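Local coordinates for antiterminator Q protein (Enterobacteria phage SfI, PDB 6JNY) that probably modifies RNA polymerase during transcription of the phage genome so that it reads through terminators, as a Q-type antitermination factor, at residues L16-Y28 / F81-S93. Numbering follows the deposited sequence.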
loop_
_atom_site.group_PDB
_atom_site.type_symbol
_atom_site.label_atom_id
_atom_site.label_comp_id
_atom_site.label_asym_id
_atom_site.label_seq_id
_atom_site.Cartn_x
_atom_site.Cartn_y
_atom_site.Cartn_z
ATOM N N LEU A 16 2.242 1.907 12.542
ATOM C CA LEU A 16 2.643 1.792 11.143
ATOM C C LEU A 16 1.809 2.698 10.251
ATOM O O LEU A 16 2.345 3.342 9.344
ATOM C CB LEU A 16 2.556 0.342 10.672
ATOM C CG LEU A 16 2.859 0.141 9.182
ATOM C CD1 LEU A 16 4.256 0.660 8.841
ATOM C CD2 LEU A 16 2.717 -1.315 8.818
ATOM N N ASN A 17 0.498 2.757 10.482
ATOM C CA ASN A 17 -0.348 3.646 9.695
ATOM C C ASN A 17 0.121 5.085 9.823
ATOM O O ASN A 17 0.126 5.832 8.834
ATOM C CB ASN A 17 -1.799 3.519 10.146
ATOM C CG ASN A 17 -2.711 4.446 9.393
ATOM O OD1 ASN A 17 -3.046 4.197 8.235
ATOM N ND2 ASN A 17 -3.092 5.539 10.039
ATOM N N GLY A 18 0.525 5.494 11.024
ATOM C CA GLY A 18 1.024 6.846 11.200
ATOM C C GLY A 18 2.254 7.108 10.354
ATOM O O GLY A 18 2.348 8.130 9.667
ATOM N N TRP A 19 3.217 6.181 10.385
ATOM C CA TRP A 19 4.425 6.341 9.575
ATOM C C TRP A 19 4.092 6.353 8.092
ATOM O O TRP A 19 4.670 7.137 7.328
ATOM C CB TRP A 19 5.421 5.220 9.887
ATOM C CG TRP A 19 6.310 5.523 11.038
ATOM C CD1 TRP A 19 6.407 4.819 12.213
ATOM C CD2 TRP A 19 7.243 6.607 11.144
ATOM N NE1 TRP A 19 7.337 5.408 13.039
ATOM C CE2 TRP A 19 7.863 6.503 12.404
ATOM C CE3 TRP A 19 7.610 7.660 10.300
ATOM C CZ2 TRP A 19 8.836 7.407 12.836
ATOM C CZ3 TRP A 19 8.579 8.550 10.732
ATOM C CH2 TRP A 19 9.179 8.414 11.984
ATOM N N LEU A 20 3.170 5.492 7.660
ATOM C CA LEU A 20 2.838 5.441 6.240
ATOM C C LEU A 20 2.090 6.688 5.779
ATOM O O LEU A 20 2.232 7.090 4.623
ATOM C CB LEU A 20 2.086 4.156 5.890
ATOM C CG LEU A 20 2.923 2.877 6.041
ATOM C CD1 LEU A 20 2.065 1.673 5.733
ATOM C CD2 LEU A 20 4.156 2.915 5.128
ATOM N N GLU A 21 1.318 7.322 6.664
ATOM C CA GLU A 21 0.717 8.613 6.320
ATOM C C GLU A 21 1.790 9.686 6.129
ATOM O O GLU A 21 1.714 10.491 5.180
ATOM C CB GLU A 21 -0.287 9.024 7.407
ATOM C CG GLU A 21 -1.630 8.276 7.343
ATOM C CD GLU A 21 -2.549 8.575 8.524
ATOM O OE1 GLU A 21 -2.147 9.332 9.426
ATOM O OE2 GLU A 21 -3.676 8.035 8.553
ATOM N N LEU A 22 2.778 9.738 7.020
ATOM C CA LEU A 22 3.856 10.714 6.883
ATOM C C LEU A 22 4.669 10.442 5.632
ATOM O O LEU A 22 5.017 11.372 4.888
ATOM C CB LEU A 22 4.760 10.689 8.114
ATOM C CG LEU A 22 4.170 11.247 9.408
ATOM C CD1 LEU A 22 5.072 10.910 10.576
ATOM C CD2 LEU A 22 3.963 12.765 9.285
ATOM N N TRP A 23 4.975 9.169 5.378
ATOM C CA TRP A 23 5.747 8.790 4.203
ATOM C C TRP A 23 4.958 9.062 2.933
ATOM O O TRP A 23 5.514 9.529 1.928
ATOM C CB TRP A 23 6.108 7.303 4.304
ATOM C CG TRP A 23 6.502 6.652 3.005
ATOM C CD1 TRP A 23 7.731 6.712 2.390
ATOM C CD2 TRP A 23 5.683 5.812 2.185
ATOM N NE1 TRP A 23 7.703 5.975 1.225
ATOM C CE2 TRP A 23 6.465 5.407 1.079
ATOM C CE3 TRP A 23 4.357 5.365 2.275
ATOM C CZ2 TRP A 23 5.962 4.578 0.073
ATOM C CZ3 TRP A 23 3.854 4.554 1.268
ATOM C CH2 TRP A 23 4.656 4.159 0.187
ATOM N N GLY A 24 3.652 8.783 2.959
ATOM C CA GLY A 24 2.859 8.979 1.769
ATOM C C GLY A 24 2.821 10.437 1.359
ATOM O O GLY A 24 2.917 10.760 0.174
ATOM N N ALA A 25 2.726 11.336 2.338
ATOM C CA ALA A 25 2.729 12.764 2.021
ATOM C C ALA A 25 4.092 13.198 1.494
ATOM O O ALA A 25 4.184 14.029 0.574
ATOM C CB ALA A 25 2.353 13.558 3.270
ATOM N N TRP A 26 5.159 12.630 2.049
ATOM C CA TRP A 26 6.509 12.923 1.575
ATOM C C TRP A 26 6.694 12.448 0.136
ATOM O O TRP A 26 7.220 13.182 -0.710
ATOM C CB TRP A 26 7.511 12.270 2.520
ATOM C CG TRP A 26 8.940 12.508 2.220
ATOM C CD1 TRP A 26 9.684 13.595 2.577
ATOM C CD2 TRP A 26 9.821 11.627 1.522
ATOM N NE1 TRP A 26 10.974 13.448 2.127
ATOM C CE2 TRP A 26 11.084 12.247 1.476
ATOM C CE3 TRP A 26 9.660 10.372 0.917
ATOM C CZ2 TRP A 26 12.186 11.653 0.860
ATOM C CZ3 TRP A 26 10.750 9.789 0.302
ATOM C CH2 TRP A 26 12.000 10.423 0.283
ATOM N N VAL A 27 6.252 11.225 -0.168
ATOM C CA VAL A 27 6.320 10.725 -1.541
ATOM C C VAL A 27 5.514 11.616 -2.481
ATOM O O VAL A 27 5.978 11.986 -3.571
ATOM C CB VAL A 27 5.825 9.270 -1.599
ATOM C CG1 VAL A 27 5.594 8.831 -3.030
ATOM C CG2 VAL A 27 6.814 8.345 -0.908
ATOM N N TYR A 28 4.286 11.961 -2.080
ATOM C CA TYR A 28 3.396 12.722 -2.953
ATOM C C TYR A 28 3.968 14.095 -3.276
ATOM O O TYR A 28 3.633 14.678 -4.315
ATOM C CB TYR A 28 2.021 12.862 -2.302
ATOM C CG TYR A 28 0.897 13.249 -3.241
ATOM C CD1 TYR A 28 0.504 12.401 -4.272
ATOM C CD2 TYR A 28 0.197 14.431 -3.062
ATOM C CE1 TYR A 28 -0.533 12.740 -5.115
ATOM C CE2 TYR A 28 -0.843 14.784 -3.907
ATOM C CZ TYR A 28 -1.206 13.929 -4.926
ATOM O OH TYR A 28 -2.239 14.271 -5.767
ATOM N N PHE A 81 0.999 -2.886 -4.353
ATOM C CA PHE A 81 1.841 -1.697 -4.262
ATOM C C PHE A 81 1.076 -0.464 -4.739
ATOM O O PHE A 81 1.072 0.571 -4.064
ATOM C CB PHE A 81 3.106 -1.932 -5.097
ATOM C CG PHE A 81 4.329 -1.151 -4.655
ATOM C CD1 PHE A 81 4.244 0.000 -3.874
ATOM C CD2 PHE A 81 5.597 -1.581 -5.055
ATOM C CE1 PHE A 81 5.399 0.690 -3.499
ATOM C CE2 PHE A 81 6.752 -0.895 -4.685
ATOM C CZ PHE A 81 6.656 0.242 -3.913
ATOM N N GLY A 82 0.381 -0.581 -5.869
ATOM C CA GLY A 82 -0.380 0.553 -6.372
ATOM C C GLY A 82 -1.499 0.969 -5.437
ATOM O O GLY A 82 -1.741 2.164 -5.233
ATOM N N ILE A 83 -2.185 -0.012 -4.842
ATOM C CA ILE A 83 -3.262 0.304 -3.910
ATOM C C ILE A 83 -2.713 1.000 -2.674
ATOM O O ILE A 83 -3.307 1.961 -2.167
ATOM C CB ILE A 83 -4.056 -0.970 -3.572
ATOM C CG1 ILE A 83 -4.956 -1.352 -4.750
ATOM C CG2 ILE A 83 -4.864 -0.797 -2.296
ATOM C CD1 ILE A 83 -5.488 -2.752 -4.677
ATOM N N LEU A 84 -1.573 0.523 -2.161
ATOM C CA LEU A 84 -0.923 1.190 -1.047
ATOM C C LEU A 84 -0.592 2.639 -1.379
ATOM O O LEU A 84 -0.798 3.532 -0.548
ATOM C CB LEU A 84 0.358 0.431 -0.676
ATOM C CG LEU A 84 1.094 0.877 0.586
ATOM C CD1 LEU A 84 0.358 0.402 1.821
ATOM C CD2 LEU A 84 2.540 0.338 0.596
ATOM N N LEU A 85 -0.067 2.888 -2.589
ATOM C CA LEU A 85 0.282 4.252 -2.986
ATOM C C LEU A 85 -0.956 5.130 -3.172
ATOM O O LEU A 85 -0.957 6.288 -2.749
ATOM C CB LEU A 85 1.154 4.235 -4.249
ATOM C CG LEU A 85 2.583 3.702 -4.029
ATOM C CD1 LEU A 85 3.264 3.406 -5.369
ATOM C CD2 LEU A 85 3.402 4.669 -3.213
ATOM N N SER A 86 -2.025 4.579 -3.754
ATOM C CA SER A 86 -3.278 5.331 -3.862
ATOM C C SER A 86 -3.758 5.785 -2.489
ATOM O O SER A 86 -4.090 6.956 -2.289
ATOM C CB SER A 86 -4.344 4.480 -4.546
ATOM O OG SER A 86 -4.022 4.264 -5.911
ATOM N N TYR A 87 -3.744 4.879 -1.509
ATOM C CA TYR A 87 -4.274 5.213 -0.191
ATOM C C TYR A 87 -3.359 6.179 0.554
ATOM O O TYR A 87 -3.820 7.180 1.112
ATOM C CB TYR A 87 -4.466 3.925 0.611
ATOM C CG TYR A 87 -5.151 4.103 1.942
ATOM C CD1 TYR A 87 -4.455 3.890 3.126
ATOM C CD2 TYR A 87 -6.501 4.413 2.026
ATOM C CE1 TYR A 87 -5.075 4.017 4.355
ATOM C CE2 TYR A 87 -7.122 4.548 3.246
ATOM C CZ TYR A 87 -6.417 4.345 4.406
ATOM O OH TYR A 87 -7.031 4.474 5.626
ATOM N N TYR A 88 -2.056 5.877 0.614
ATOM C CA TYR A 88 -1.172 6.681 1.451
ATOM C C TYR A 88 -0.570 7.879 0.731
ATOM O O TYR A 88 -0.467 8.946 1.333
ATOM C CB TYR A 88 -0.069 5.808 2.085
ATOM C CG TYR A 88 -0.589 4.964 3.214
ATOM C CD1 TYR A 88 -1.031 5.545 4.390
ATOM C CD2 TYR A 88 -0.690 3.591 3.071
ATOM C CE1 TYR A 88 -1.515 4.768 5.436
ATOM C CE2 TYR A 88 -1.182 2.807 4.100
ATOM C CZ TYR A 88 -1.597 3.409 5.272
ATOM O OH TYR A 88 -2.078 2.633 6.298
ATOM N N ALA A 89 -0.134 7.717 -0.518
ATOM C CA ALA A 89 0.489 8.834 -1.223
ATOM C C ALA A 89 -0.564 9.795 -1.765
ATOM O O ALA A 89 -0.589 10.973 -1.393
ATOM C CB ALA A 89 1.416 8.321 -2.327
ATOM N N HIS A 90 -1.476 9.294 -2.602
ATOM C CA HIS A 90 -2.499 10.182 -3.147
ATOM C C HIS A 90 -3.573 10.534 -2.131
ATOM O O HIS A 90 -4.233 11.567 -2.287
ATOM C CB HIS A 90 -3.167 9.594 -4.380
ATOM C CG HIS A 90 -4.135 10.535 -5.026
ATOM N ND1 HIS A 90 -5.500 10.400 -4.895
ATOM C CD2 HIS A 90 -3.934 11.649 -5.767
ATOM C CE1 HIS A 90 -6.100 11.380 -5.552
ATOM N NE2 HIS A 90 -5.172 12.150 -6.089
ATOM N N GLY A 91 -3.777 9.712 -1.104
ATOM C CA GLY A 91 -4.776 10.046 -0.111
ATOM C C GLY A 91 -6.191 9.696 -0.505
ATOM O O GLY A 91 -7.138 10.316 -0.006
ATOM N N SER A 92 -6.366 8.725 -1.394
ATOM C CA SER A 92 -7.693 8.285 -1.793
ATOM C C SER A 92 -8.309 7.407 -0.711
ATOM O O SER A 92 -7.619 6.625 -0.051
ATOM C CB SER A 92 -7.604 7.472 -3.085
ATOM O OG SER A 92 -7.004 8.206 -4.136
ATOM N N SER A 93 -9.628 7.509 -0.553
ATOM C CA SER A 93 -10.330 6.672 0.400
ATOM C C SER A 93 -10.397 5.233 -0.108
ATOM O O SER A 93 -10.236 4.957 -1.300
ATOM C CB SER A 93 -11.760 7.184 0.588
ATOM O OG SER A 93 -12.526 6.891 -0.572
HETATM O O HOH W 1 -5.853 4.257 7.908
#
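Y88 lays its ring against L20, whose CB stands 3.6 Å from the ring centroid, almost on the normal, in a CH-pi contact. The opposite face is taken by CD1 of Y87, so the ring is clamped from both sides, while E21 brings CG to its edge. The phenol reaches N17, and Y88 OH donates a 2.7 Å hydrogen bond to N17 OD1, meeting a lone pair in the carbonyl plane at a C=O...O angle of 135°. The first torsion of N17 turns CG away from the backbone N and brings the amide to the ring edge, where OD1 lies near the ring plane. The same OD1 accepts from a water that also bonds Y87 OH, and N17 ND2 makes a weak bond to E21 OE2.

The Y88 side chain is thus a knob in a hole formed by N17, L20, E21 and G24, a worked example of near-perpendicular helix packing: the axes of segments 16-28 and 81-90, on helices 10-28 and 78-90 of this phage Q protein, approach to 7.3 Å at -86°. The backbones come closest where G24, having no side chain, faces A89, their CA atoms 3.8 Å apart. They meet there through paired CA-H...O contacts, G24 CA to Y88 O and A89 CA to G24 O, both 3.4 Å. The buried W23 touches L85 CD2 with CH2 at 3.7 Å, and its NE1 is hydrogen-bonded to S67 OG of helix 60-74. Toward the exposed end, Y28 runs beside H90, their ring planes 76° apart, and Y28 CB and CG both touch A89 O, at 3.3 Å, a carbonyl that accepts from R55 NH2.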